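Local coordinates for alkaline serine protease (Pseudoalteromonas sp., PDB 1V6C), which probably hydrolyses peptide bonds in proteins as a subtilisin-like serine endopeptidase with an alkaline working range, at residues Thr138-Leu143 with Ala169-Val174; Leu152-Ala157 with Ser173-Ala178; Ser163-Pro168 with Gln191-Val196. All coordinates share one frame; numbering follows the deposited sequence.

The three contacts surround one calcium ion of the subtilase domain. Interaction 2 pairs strand 152-156 with the start of strand 174-180; interaction 1 seats helix 137-148 against the loop entering the second strand, and the two share S173 and V174, their centres about 10 Å apart. Interaction 3, centred about 10 Å from interaction 2 and 13 Å from interaction 1, joins the loops following both strands. A169, Y171 and V174 supply backbone oxygens to the calcium, Q195 its side chain and water 3 the fifth ligand. The bound phenylmethanesulfonic acid, which probably marks the active site, lies about 3 Å from the A156 side chain of interaction 2. The S166 side chain of interaction 3 is about 6 Å from the same phenylmethanesulfonic acid.

Interaction 1: residues Thr138-Leu143 with Ala169-Val174; sequences TERNAL and ASYDSV. With CA (calcium ion), chain E.
The ring of Y171 carries R140 CA over one face, with E139 OE2 and R140 CZ at its edge, in plane. R140 CA stands 4.1 Å from the ring centroid, 18° off the normal, a CH-pi contact. The guanidinium of R140 is turned almost perpendicular to the ring, 87° between planes, and takes Y171 CD2 over its own face, 3.7 Å from NH1. This is a helix-to-loop contact of the subtilase fold: helix 137-148 packs on the calcium-binding loop before strand 174-180.

With CG anti to the backbone N (chi1 -173°) and the chain extended, the E139 side chain reaches the phenol. Y171 OH donates to the anti lone pair of E139 OE2, 2.6 Å away, and the same hydroxyl is also bonded to the backbone N of T136. Two partners thus fix the far end of the ring. L143 closes the inner part of the contact, its CD2 resting 3.9 Å from Y171 CD1 and equally near V174 CG2, so one methyl bridges the ring and the valine.

Polar links run through water at the outer part. Water 2 accepts from D172 N and donates to D172 OD2; it also lies unusually close to R140 NH1, so its bridge between the two opposite charges is less certain. These stay 4.5 Å apart (R140 NH1 to D172 OD2), beyond a salt bridge.

Residues Y171 to V174 form a type I turn, and the carbonyls of A169, Y171 and V174 bind the calcium ion. Beside the turn, water 1 donates to R140 O and lies 2.6 Å from S173 OG.

Interaction 2: residues Leu152-Ala157 with Ser173-Ala178; sequences LLIAAA and SVMSVA. With CA (calcium ion), chain E.
I154 and V177 meet through their CG2 methyls at 3.6 Å, on the sheet face they share with M175 and A156. There I154 and M175 run side by side and point the same way, bringing I154 CG1 to 4.0 Å from M175 SD. The turn of the methionine at chi3 (89°) carries CE off the isoleucine. On the reverse face V174 spreads its two methyls over the neighbouring strand. CG1, anti to the backbone N, lies 3.7 Å from A155 CB, and CG2 approaches L153 CB, the leucine and valine crossing at about a right angle. Helix 137-148 covers this face through L143, whereas V375 of helix 368-385 meets V177 on the other.

Between the faces the backbones alternate as donor and acceptor, as parallel strands do. M175 N donates to L153 O and A155 N to M175 O, the latter nearly straight (175° at the hydrogen); V177 N donates to A155 O, and A157 N to V177 O at 3.0 Å. The N-to-C directions of the two short strand axes differ by 27°.

At the polar margins, water 4 accepts from L153 N and donates to S173 O, linking the two segments before the first of these bonds. S176 N, on the side away from strand 152-156, donates to water 3 at 3.1 Å, and this water is itself a ligand of the calcium ion together with V174 O.

At the end of its strand, A156 touches the bound phenylmethanesulfonic acid. Strand 152-156 is also bonded to strand 125-128, which places this pair within the mainly parallel central sheet of the subtilisin-like fold, probably at the edge of the active site.

Interaction 3: residues Ser163-Pro168 with Gln191-Val196; sequences SSYSYP and QYTDQV. With CA (calcium ion), chain E; SO4 (sulfate ion), chain F.
Y165 and D194 cross obliquely, ring and carboxylate planes 32° apart, and are joined by a hydrogen bond of 2.7 Å from Y165 OH to D194 OD1. The oxygen lies at the ring edge and is met on its syn side, 34° out of the carboxylate plane. The contact joins two loops of the subtilase fold, those following strands 152-156 and 174-180.

T193 lies beside this link, its CB 3.7 Å from Y165 CE1 in an oblique approach. Its chi1 of 74° puts OG1 between the backbone N and carbonyl carbon, where it accepts from Q195 N in an ST turn and from V196 N in an ST motif; CG2 is directed to the carbonyl oxygens of S163 and S164. With an alanine here, Q195 N and V196 N would probably lose the acceptor they share, and the methyl packing against S163 O and S164 O would go with it.

Q195 CG also leans on that ring, while its OE1 binds the calcium ion and its NE2 is held by D172 OD1.

At the other end, the Y192 ring takes S163 CB over one face, 4.0 Å from the centroid, a CH-pi contact. S163 CA also makes a CA-H...O contact with Y192 O. S163 N shares its N-H between O3 and O4 of a sulfate, probably from the crystallisation liquor, both bonds long, and O4 also receives a bond from S163 OG at 2.9 Å.

Interaction 1: residues Thr138-Leu143 with Ala169-Val174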
loop_
_atom_site.group_PDB
_atom_site.type_symbol
_atom_site.label_atom_id
_atom_site.label_comp_id
_atom_site.label_asym_id
_atom_site.label_seq_id
_atom_site.Cartn_x
_atom_site.Cartn_y
_atom_site.Cartn_z
ATOM N N THR A 138 22.674 -7.188 19.967
ATOM C CA THR A 138 23.430 -7.653 18.812
ATOM C C THR A 138 22.821 -7.107 17.528
ATOM O O THR A 138 23.533 -6.637 16.641
ATOM C CB THR A 138 23.447 -9.193 18.742
ATOM O OG1 THR A 138 24.052 -9.717 19.932
ATOM C CG2 THR A 138 24.245 -9.666 17.536
ATOM N N GLU A 139 21.498 -7.170 17.438
ATOM C CA GLU A 139 20.793 -6.682 16.259
ATOM C C GLU A 139 20.883 -5.160 16.162
ATOM O O GLU A 139 21.153 -4.617 15.090
ATOM C CB GLU A 139 19.336 -7.137 16.310
ATOM C CG GLU A 139 18.528 -6.831 15.064
ATOM C CD GLU A 139 17.217 -7.592 15.045
ATOM O OE1 GLU A 139 17.095 -8.563 14.266
ATOM O OE2 GLU A 139 16.316 -7.229 15.827
ATOM N N ARG A 140 20.657 -4.472 17.278
ATOM C CA ARG A 140 20.734 -3.010 17.295
ATOM C C ARG A 140 22.113 -2.553 16.814
ATOM O O ARG A 140 22.227 -1.624 16.014
ATOM C CB ARG A 140 20.491 -2.472 18.713
ATOM C CG ARG A 140 20.439 -0.943 18.811
ATOM C CD ARG A 140 20.390 -0.457 20.265
ATOM N NE ARG A 140 19.220 -0.937 21.003
ATOM C CZ ARG A 140 17.997 -0.412 20.920
ATOM N NH1 ARG A 140 17.764 0.623 20.126
ATOM N NH2 ARG A 140 17.004 -0.920 21.641
ATOM N N ASN A 141 23.158 -3.211 17.310
ATOM C CA ASN A 141 24.533 -2.876 16.948
ATOM C C ASN A 141 24.847 -3.193 15.484
ATOM O O ASN A 141 25.491 -2.401 14.795
ATOM C CB ASN A 141 25.516 -3.633 17.849
ATOM C CG ASN A 141 25.571 -3.073 19.263
ATOM O OD1 ASN A 141 26.103 -3.711 20.171
ATOM N ND2 ASN A 141 25.035 -1.871 19.451
ATOM N N ALA A 142 24.395 -4.352 15.017
ATOM C CA ALA A 142 24.642 -4.758 13.636
ATOM C C ALA A 142 24.014 -3.786 12.642
ATOM O O ALA A 142 24.637 -3.420 11.645
ATOM C CB ALA A 142 24.110 -6.168 13.398
ATOM N N LEU A 143 22.778 -3.373 12.907
ATOM C CA LEU A 143 22.102 -2.438 12.014
ATOM C C LEU A 143 22.686 -1.035 12.122
ATOM O O LEU A 143 22.715 -0.296 11.142
ATOM C CB LEU A 143 20.595 -2.415 12.293
ATOM C CG LEU A 143 19.788 -3.483 11.536
ATOM C CD1 LEU A 143 20.332 -4.875 11.862
ATOM C CD2 LEU A 143 18.311 -3.381 11.898
ATOM N N ALA A 169 12.057 -1.480 12.643
ATOM C CA ALA A 169 11.637 -0.083 12.541
ATOM C C ALA A 169 11.972 0.778 13.760
ATOM O O ALA A 169 12.353 1.940 13.617
ATOM C CB ALA A 169 10.140 -0.006 12.262
ATOM N N SER A 170 11.843 0.210 14.953
ATOM C CA SER A 170 12.082 0.981 16.169
ATOM C C SER A 170 13.517 1.158 16.647
ATOM O O SER A 170 13.742 1.719 17.724
ATOM C CB SER A 170 11.210 0.428 17.293
ATOM O OG SER A 170 9.845 0.532 16.916
ATOM N N TYR A 171 14.486 0.685 15.867
ATOM C CA TYR A 171 15.892 0.890 16.216
ATOM C C TYR A 171 16.221 2.287 15.679
ATOM O O TYR A 171 15.626 2.724 14.693
ATOM C CB TYR A 171 16.794 -0.142 15.530
ATOM C CG TYR A 171 16.716 -1.536 16.108
ATOM C CD1 TYR A 171 16.490 -2.638 15.287
ATOM C CD2 TYR A 171 16.892 -1.757 17.472
ATOM C CE1 TYR A 171 16.440 -3.925 15.808
ATOM C CE2 TYR A 171 16.845 -3.039 18.003
ATOM C CZ TYR A 171 16.619 -4.119 17.167
ATOM O OH TYR A 171 16.567 -5.390 17.689
ATOM N N ASP A 172 17.158 2.990 16.306
ATOM C CA ASP A 172 17.502 4.336 15.847
ATOM C C ASP A 172 18.164 4.393 14.471
ATOM O O ASP A 172 18.144 5.431 13.810
ATOM C CB ASP A 172 18.408 5.030 16.867
ATOM C CG ASP A 172 17.672 5.396 18.142
ATOM O OD1 ASP A 172 16.619 6.060 18.046
ATOM O OD2 ASP A 172 18.147 5.029 19.233
ATOM N N SER A 173 18.741 3.278 14.040
ATOM C CA SER A 173 19.420 3.214 12.749
ATOM C C SER A 173 18.463 2.972 11.586
ATOM O O SER A 173 18.886 2.925 10.429
ATOM C CB SER A 173 20.460 2.093 12.777
ATOM O OG SER A 173 19.848 0.853 13.094
ATOM N N VAL A 174 17.178 2.835 11.894
ATOM C CA VAL A 174 16.164 2.544 10.880
ATOM C C VAL A 174 15.022 3.552 10.854
ATOM O O VAL A 174 14.578 4.018 11.900
ATOM C CB VAL A 174 15.548 1.148 11.132
ATOM C CG1 VAL A 174 14.533 0.815 10.050
ATOM C CG2 VAL A 174 16.643 0.097 11.207
HETATM CA CA CA E . 13.757 3.843 13.972
HETATM O O HOH W 1 20.277 0.331 15.613
HETATM O O HOH W 2 18.771 2.160 18.466
HETATM O O HOH W 3 12.658 5.810 13.258
#

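Interaction 2: residues Leu152-Ala157 with Ser173-Ala178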
loop_
_atom_site.group_PDB
_atom_site.type_symbol
_atom_site.label_atom_id
_atom_site.label_comp_id
_atom_site.label_asym_id
_atom_site.label_seq_id
_atom_site.Cartn_x
_atom_site.Cartn_y
_atom_site.Cartn_z
ATOM N N LEU A 152 21.201 2.978 4.000
ATOM C CA LEU A 152 19.935 3.509 4.500
ATOM C C LEU A 152 18.964 2.364 4.786
ATOM O O LEU A 152 18.644 1.574 3.899
ATOM C CB LEU A 152 19.322 4.467 3.475
ATOM C CG LEU A 152 18.043 5.203 3.882
ATOM C CD1 LEU A 152 18.326 6.129 5.061
ATOM C CD2 LEU A 152 17.523 5.999 2.698
ATOM N N LEU A 153 18.502 2.285 6.032
ATOM C CA LEU A 153 17.582 1.232 6.455
ATOM C C LEU A 153 16.191 1.809 6.683
ATOM O O LEU A 153 16.034 2.818 7.372
ATOM C CB LEU A 153 18.093 0.590 7.748
ATOM C CG LEU A 153 19.563 0.159 7.721
ATOM C CD1 LEU A 153 19.974 -0.341 9.100
ATOM C CD2 LEU A 153 19.761 -0.930 6.661
ATOM N N ILE A 154 15.182 1.160 6.114
ATOM C CA ILE A 154 13.807 1.627 6.233
ATOM C C ILE A 154 12.876 0.446 6.519
ATOM O O ILE A 154 12.970 -0.595 5.872
ATOM C CB ILE A 154 13.378 2.344 4.929
ATOM C CG1 ILE A 154 14.295 3.550 4.688
ATOM C CG2 ILE A 154 11.930 2.784 5.013
ATOM C CD1 ILE A 154 14.112 4.213 3.331
ATOM N N ALA A 155 11.984 0.612 7.490
ATOM C CA ALA A 155 11.065 -0.461 7.858
ATOM C C ALA A 155 9.681 0.033 8.267
ATOM O O ALA A 155 9.493 1.208 8.590
ATOM C CB ALA A 155 11.675 -1.295 8.981
ATOM N N ALA A 156 8.718 -0.887 8.257
ATOM C CA ALA A 156 7.328 -0.589 8.600
ATOM C C ALA A 156 7.085 -0.540 10.108
ATOM O O ALA A 156 7.593 -1.376 10.851
ATOM C CB ALA A 156 6.414 -1.630 7.964
ATOM N N ALA A 157 6.279 0.428 10.546
ATOM C CA ALA A 157 5.976 0.597 11.965
ATOM C C ALA A 157 5.075 -0.494 12.545
ATOM O O ALA A 157 5.083 -0.724 13.751
ATOM C CB ALA A 157 5.344 1.966 12.200
ATOM N N SER A 173 18.741 3.278 14.040
ATOM C CA SER A 173 19.420 3.214 12.749
ATOM C C SER A 173 18.463 2.972 11.586
ATOM O O SER A 173 18.886 2.925 10.429
ATOM C CB SER A 173 20.460 2.093 12.777
ATOM O OG SER A 173 19.848 0.853 13.094
ATOM N N VAL A 174 17.178 2.835 11.894
ATOM C CA VAL A 174 16.164 2.544 10.880
ATOM C C VAL A 174 15.022 3.552 10.854
ATOM O O VAL A 174 14.578 4.018 11.900
ATOM C CB VAL A 174 15.548 1.148 11.132
ATOM C CG1 VAL A 174 14.533 0.815 10.050
ATOM C CG2 VAL A 174 16.643 0.097 11.207
ATOM N N MET A 175 14.536 3.884 9.660
ATOM C CA MET A 175 13.412 4.809 9.547
ATOM C C MET A 175 12.106 4.042 9.783
ATOM O O MET A 175 11.803 3.089 9.067
ATOM C CB MET A 175 13.357 5.444 8.153
ATOM C CG MET A 175 14.517 6.356 7.808
ATOM S SD MET A 175 14.201 7.216 6.243
ATOM C CE MET A 175 13.346 8.653 6.821
ATOM N N SER A 176 11.338 4.455 10.787
ATOM C CA SER A 176 10.062 3.810 11.082
ATOM C C SER A 176 8.993 4.508 10.244
ATOM O O SER A 176 8.753 5.704 10.412
ATOM C CB SER A 176 9.732 3.947 12.570
ATOM O OG SER A 176 8.486 3.344 12.868
ATOM N N VAL A 177 8.353 3.758 9.351
ATOM C CA VAL A 177 7.336 4.311 8.454
ATOM C C VAL A 177 5.884 4.050 8.850
ATOM O O VAL A 177 5.488 2.905 9.081
ATOM C CB VAL A 177 7.554 3.780 7.015
ATOM C CG1 VAL A 177 6.519 4.376 6.066
ATOM C CG2 VAL A 177 8.961 4.115 6.554
ATOM N N ALA A 178 5.096 5.122 8.910
ATOM C CA ALA A 178 3.680 5.039 9.260
ATOM C C ALA A 178 2.824 5.097 7.999
ATOM O O ALA A 178 3.300 5.500 6.938
ATOM C CB ALA A 178 3.300 6.187 10.196
HETATM CA CA CA E . 13.757 3.843 13.972
HETATM O O HOH W 4 18.329 4.338 8.025
HETATM O O HOH W 3 12.658 5.810 13.258
#

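Interaction 3: residues Ser163-Pro168 with Gln191-Val196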
loop_
_atom_site.group_PDB
_atom_site.type_symbol
_atom_site.label_atom_id
_atom_site.label_comp_id
_atom_site.label_asym_id
_atom_site.label_seq_id
_atom_site.Cartn_x
_atom_site.Cartn_y
_atom_site.Cartn_z
ATOM N N SER A 163 0.619 1.387 20.561
ATOM C CA SER A 163 1.890 2.100 20.663
ATOM C C SER A 163 3.105 1.191 20.780
ATOM O O SER A 163 4.199 1.657 21.108
ATOM C CB SER A 163 1.869 3.048 21.869
ATOM O OG SER A 163 2.055 2.332 23.080
ATOM N N SER A 164 2.932 -0.097 20.504
ATOM C CA SER A 164 4.053 -1.021 20.622
ATOM C C SER A 164 5.138 -0.765 19.589
ATOM O O SER A 164 4.876 -0.269 18.484
ATOM C CB SER A 164 3.574 -2.473 20.512
ATOM O OG SER A 164 3.075 -2.748 19.215
ATOM N N TYR A 165 6.367 -1.099 19.964
ATOM C CA TYR A 165 7.502 -0.937 19.075
ATOM C C TYR A 165 7.673 -2.176 18.214
ATOM O O TYR A 165 7.703 -3.298 18.724
ATOM C CB TYR A 165 8.793 -0.737 19.870
ATOM C CG TYR A 165 8.886 0.577 20.600
ATOM C CD1 TYR A 165 8.992 1.779 19.904
ATOM C CD2 TYR A 165 8.900 0.615 21.993
ATOM C CE1 TYR A 165 9.117 2.990 20.575
ATOM C CE2 TYR A 165 9.020 1.816 22.673
ATOM C CZ TYR A 165 9.131 3.001 21.961
ATOM O OH TYR A 165 9.281 4.192 22.634
ATOM N N SER A 166 7.768 -1.973 16.907
ATOM C CA SER A 166 8.005 -3.078 15.995
ATOM C C SER A 166 9.455 -2.911 15.559
ATOM O O SER A 166 9.900 -1.795 15.293
ATOM C CB SER A 166 7.077 -2.997 14.781
ATOM O OG SER A 166 7.315 -4.079 13.896
ATOM N N TYR A 167 10.197 -4.011 15.515
ATOM C CA TYR A 167 11.596 -3.975 15.107
ATOM C C TYR A 167 11.717 -4.717 13.783
ATOM O O TYR A 167 10.990 -5.681 13.544
ATOM C CB TYR A 167 12.460 -4.618 16.197
ATOM C CG TYR A 167 12.392 -3.836 17.495
ATOM C CD1 TYR A 167 13.259 -2.770 17.736
ATOM C CD2 TYR A 167 11.403 -4.105 18.441
ATOM C CE1 TYR A 167 13.138 -1.980 18.890
ATOM C CE2 TYR A 167 11.274 -3.319 19.601
ATOM C CZ TYR A 167 12.144 -2.260 19.813
ATOM O OH TYR A 167 12.003 -1.462 20.937
ATOM N N PRO A 168 12.678 -4.328 12.934
ATOM C CA PRO A 168 13.692 -3.272 13.059
ATOM C C PRO A 168 13.297 -1.789 13.003
ATOM O O PRO A 168 14.129 -0.927 13.288
ATOM C CB PRO A 168 14.672 -3.632 11.950
ATOM C CG PRO A 168 13.744 -4.085 10.864
ATOM C CD PRO A 168 12.773 -4.980 11.612
ATOM N N GLN A 191 0.688 1.647 13.896
ATOM C CA GLN A 191 1.236 1.808 15.240
ATOM C C GLN A 191 1.864 3.190 15.415
ATOM O O GLN A 191 2.545 3.697 14.523
ATOM C CB GLN A 191 2.251 0.694 15.533
ATOM C CG GLN A 191 1.588 -0.645 15.848
ATOM C CD GLN A 191 2.544 -1.824 15.801
ATOM O OE1 GLN A 191 3.566 -1.852 16.493
ATOM N NE2 GLN A 191 2.208 -2.814 14.986
ATOM N N TYR A 192 1.604 3.802 16.566
ATOM C CA TYR A 192 2.125 5.128 16.864
ATOM C C TYR A 192 3.161 5.061 17.983
ATOM O O TYR A 192 2.869 4.605 19.088
ATOM C CB TYR A 192 0.976 6.063 17.260
ATOM C CG TYR A 192 0.116 5.548 18.395
ATOM C CD1 TYR A 192 -0.843 4.558 18.179
ATOM C CD2 TYR A 192 0.275 6.040 19.690
ATOM C CE1 TYR A 192 -1.622 4.067 19.229
ATOM C CE2 TYR A 192 -0.496 5.557 20.743
ATOM C CZ TYR A 192 -1.441 4.573 20.506
ATOM O OH TYR A 192 -2.200 4.095 21.550
ATOM N N THR A 193 4.378 5.504 17.684
ATOM C CA THR A 193 5.460 5.484 18.661
ATOM C C THR A 193 6.336 6.714 18.498
ATOM O O THR A 193 6.188 7.472 17.536
ATOM C CB THR A 193 6.374 4.258 18.468
ATOM O OG1 THR A 193 7.187 4.456 17.301
ATOM C CG2 THR A 193 5.548 2.991 18.287
ATOM N N ASP A 194 7.264 6.907 19.430
ATOM C CA ASP A 194 8.154 8.046 19.327
ATOM C C ASP A 194 9.269 7.754 18.329
ATOM O O ASP A 194 10.157 8.576 18.122
ATOM C CB ASP A 194 8.720 8.445 20.703
ATOM C CG ASP A 194 9.413 7.304 21.424
ATOM O OD1 ASP A 194 9.540 6.198 20.858
ATOM O OD2 ASP A 194 9.838 7.533 22.577
ATOM N N GLN A 195 9.208 6.575 17.708
ATOM C CA GLN A 195 10.182 6.192 16.690
ATOM C C GLN A 195 9.610 6.513 15.305
ATOM O O GLN A 195 10.368 6.767 14.372
ATOM C CB GLN A 195 10.509 4.697 16.769
ATOM C CG GLN A 195 11.575 4.310 17.795
ATOM C CD GLN A 195 12.983 4.746 17.399
ATOM O OE1 GLN A 195 13.368 4.667 16.233
ATOM N NE2 GLN A 195 13.766 5.182 18.381
ATOM N N VAL A 196 8.282 6.495 15.169
ATOM C CA VAL A 196 7.657 6.806 13.877
ATOM C C VAL A 196 8.337 8.068 13.355
ATOM O O VAL A 196 8.349 9.113 14.015
ATOM C CB VAL A 196 6.132 7.024 14.011
ATOM C CG1 VAL A 196 5.553 7.508 12.685
ATOM C CG2 VAL A 196 5.460 5.713 14.402
HETATM CA CA CA E . 13.757 3.843 13.972
HETATM S S SO4 F . -0.798 0.568 24.038
HETATM O O1 SO4 F . -0.546 0.876 25.456
HETATM O O2 SO4 F . -1.937 -0.358 23.935
HETATM O O3 SO4 F . -1.123 1.819 23.321
HETATM O O4 SO4 F . 0.405 -0.035 23.437
HETATM O O HOH W 3 12.658 5.810 13.258
#